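Local coordinates for packaging enzyme P4 (Pseudomonas phage phi13, PDB 4BLP), which probably hydrolyses NTP as a hexameric RecA-like helicase motor that drives RNA packaging into the viral procapsid, at residues D[168-173]-D[184-189]. Sequence-based numbering, arbitrary orientation.
Sequences PDVTIR and EESSIA
Ile188 lays its longer branch, CG1 and CD1, against the CG2 methyl of Val170, with CD1 4.0 Å from that carbon. The valine offers this methyl because chi1 of 61° sets CG2 anti to its backbone N. Leu203 of helix 193-205 touches both side chains, and Ile172 joins them in apolar packing against this helix. Beneath the pair the two strands run parallel, and three carbonyls each accept one N-H from the other strand. Ser186 O accepts Thr171 N in its carbonyl plane, and Thr171 O receives Ile188 N at 2.9 Å, likewise in plane. The bond from Arg173 N to Ile188 O is nearly straight (168° at the hydrogen), although the donor stands above the carbonyl plane. Weaker CA-H...O contacts, such as Ser187 CA to Thr171 O at 3.1 Å, accompany these bonds.

Just ahead of strand 187-189, a side chain takes over from the backbone. Ser186 OG, held anti to its N (chi1 177°), reaches across and donates to Asp169 O over 2.7 Å. A water joins Thr171 OG1 to Ser186 O, donating to that carbonyl, which therefore has two donors. On the other face, which carries Thr171, Ser187 and Arg173, Phe181 of helix 181-184 touches all three. Arg173, bent at chi2 and chi3, turns its guanidinium away from strand 187-189 to form salt bridges with Asp182 and Asp213.

Within this chain strand 187-189 is the outermost strand at this end of the RecA-like sheet, added by the beta-alpha-beta unit that includes helix 181-184. Pro129 of a second subunit packs on Ala189 and Arg173. The chemistry implies a join held in register by main-chain bonds, extended by a serine and a water, and backed on one face by aliphatic packing of Val170 and Ile188.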
loop_
_atom_site.group_PDB
_atom_site.type_symbol
_atom_site.label_atom_id
_atom_site.label_comp_id
_atom_site.label_asym_id
_atom_site.label_seq_id
_atom_site.Cartn_x
_atom_site.Cartn_y
_atom_site.Cartn_z
ATOM N N PRO D 168 17.522 -27.863 -28.397
ATOM C CA PRO D 168 16.359 -27.140 -28.942
ATOM C C PRO D 168 16.716 -26.523 -30.291
ATOM O O PRO D 168 17.890 -26.427 -30.620
ATOM C CB PRO D 168 16.118 -26.039 -27.897
ATOM C CG PRO D 168 17.482 -25.764 -27.336
ATOM C CD PRO D 168 18.173 -27.093 -27.309
ATOM N N ASP D 169 15.735 -26.085 -31.059
ATOM C CA ASP D 169 16.044 -25.449 -32.333
ATOM C C ASP D 169 16.441 -24.002 -32.137
ATOM O O ASP D 169 17.288 -23.497 -32.859
ATOM C CB ASP D 169 14.835 -25.522 -33.283
ATOM C CG ASP D 169 14.477 -26.936 -33.671
ATOM O OD1 ASP D 169 15.402 -27.720 -34.010
ATOM O OD2 ASP D 169 13.278 -27.277 -33.617
ATOM N N VAL D 170 15.832 -23.339 -31.147
ATOM C CA VAL D 170 16.065 -21.915 -30.932
ATOM C C VAL D 170 15.834 -21.592 -29.471
ATOM O O VAL D 170 14.976 -22.213 -28.825
ATOM C CB VAL D 170 15.146 -21.077 -31.880
ATOM C CG1 VAL D 170 13.667 -21.350 -31.601
ATOM C CG2 VAL D 170 15.461 -19.564 -31.803
ATOM N N THR D 171 16.605 -20.648 -28.958
ATOM C CA THR D 171 16.444 -20.149 -27.587
ATOM C C THR D 171 16.116 -18.678 -27.631
ATOM O O THR D 171 16.844 -17.891 -28.240
ATOM C CB THR D 171 17.726 -20.415 -26.763
ATOM O OG1 THR D 171 18.011 -21.826 -26.747
ATOM C CG2 THR D 171 17.609 -19.896 -25.313
ATOM N N ILE D 172 15.034 -18.298 -26.957
ATOM C CA ILE D 172 14.673 -16.892 -26.815
ATOM C C ILE D 172 15.398 -16.394 -25.572
ATOM O O ILE D 172 15.329 -17.047 -24.528
ATOM C CB ILE D 172 13.158 -16.706 -26.721
ATOM C CG1 ILE D 172 12.537 -17.056 -28.084
ATOM C CG2 ILE D 172 12.803 -15.233 -26.303
ATOM C CD1 ILE D 172 11.024 -17.112 -27.940
ATOM N N ARG D 173 16.105 -15.270 -25.696
ATOM C CA ARG D 173 16.889 -14.742 -24.571
ATOM C C ARG D 173 16.219 -13.493 -24.047
ATOM O O ARG D 173 16.068 -12.515 -24.788
ATOM C CB ARG D 173 18.344 -14.493 -25.048
ATOM C CG ARG D 173 19.053 -15.861 -25.282
ATOM C CD ARG D 173 19.721 -16.380 -23.997
ATOM N NE ARG D 173 20.835 -15.485 -23.691
ATOM C CZ ARG D 173 21.393 -15.343 -22.491
ATOM N NH1 ARG D 173 20.985 -16.084 -21.463
ATOM N NH2 ARG D 173 22.348 -14.448 -22.305
ATOM N N GLU D 184 27.017 -17.084 -30.513
ATOM C CA GLU D 184 27.331 -18.409 -31.042
ATOM C C GLU D 184 26.140 -19.320 -31.379
ATOM O O GLU D 184 26.262 -20.144 -32.293
ATOM C CB GLU D 184 28.200 -19.168 -30.020
ATOM C CG GLU D 184 29.580 -18.582 -29.768
ATOM C CD GLU D 184 30.324 -19.178 -28.583
ATOM O OE1 GLU D 184 29.714 -19.954 -27.811
ATOM O OE2 GLU D 184 31.523 -18.852 -28.420
ATOM N N GLU D 185 25.058 -19.271 -30.604
ATOM C CA GLU D 185 23.979 -20.231 -30.803
ATOM C C GLU D 185 22.732 -19.662 -31.476
ATOM O O GLU D 185 22.636 -18.455 -31.722
ATOM C CB GLU D 185 23.600 -20.884 -29.461
ATOM C CG GLU D 185 24.438 -22.110 -29.106
ATOM C CD GLU D 185 25.919 -21.889 -28.860
ATOM O OE1 GLU D 185 26.266 -21.092 -27.960
ATOM O OE2 GLU D 185 26.733 -22.542 -29.551
ATOM N N SER D 186 21.803 -20.579 -31.833
ATOM C CA SER D 186 20.532 -20.259 -32.456
ATOM C C SER D 186 19.677 -19.549 -31.408
ATOM O O SER D 186 19.111 -20.196 -30.518
ATOM C CB SER D 186 19.872 -21.537 -32.943
ATOM O OG SER D 186 18.602 -21.202 -33.479
ATOM N N SER D 187 19.716 -18.223 -31.423
ATOM C CA SER D 187 19.001 -17.505 -30.365
ATOM C C SER D 187 18.406 -16.226 -30.883
ATOM O O SER D 187 18.847 -15.672 -31.905
ATOM C CB SER D 187 19.929 -17.216 -29.194
ATOM O OG SER D 187 20.982 -16.339 -29.548
ATOM N N ILE D 188 17.361 -15.771 -30.192
ATOM C CA ILE D 188 16.719 -14.533 -30.569
ATOM C C ILE D 188 16.578 -13.722 -29.275
ATOM O O ILE D 188 15.966 -14.212 -28.340
ATOM C CB ILE D 188 15.367 -14.776 -31.253
ATOM C CG1 ILE D 188 15.512 -15.617 -32.558
ATOM C CG2 ILE D 188 14.687 -13.415 -31.524
ATOM C CD1 ILE D 188 14.299 -16.003 -33.217
ATOM N N ALA D 189 17.149 -12.515 -29.237
ATOM C CA ALA D 189 17.094 -11.670 -28.053
ATOM C C ALA D 189 15.808 -10.843 -28.095
ATOM O O ALA D 189 15.468 -10.283 -29.142
ATOM C CB ALA D 189 18.330 -10.770 -28.022
HETATM O O HOH W 1 19.365 -22.511 -29.018
#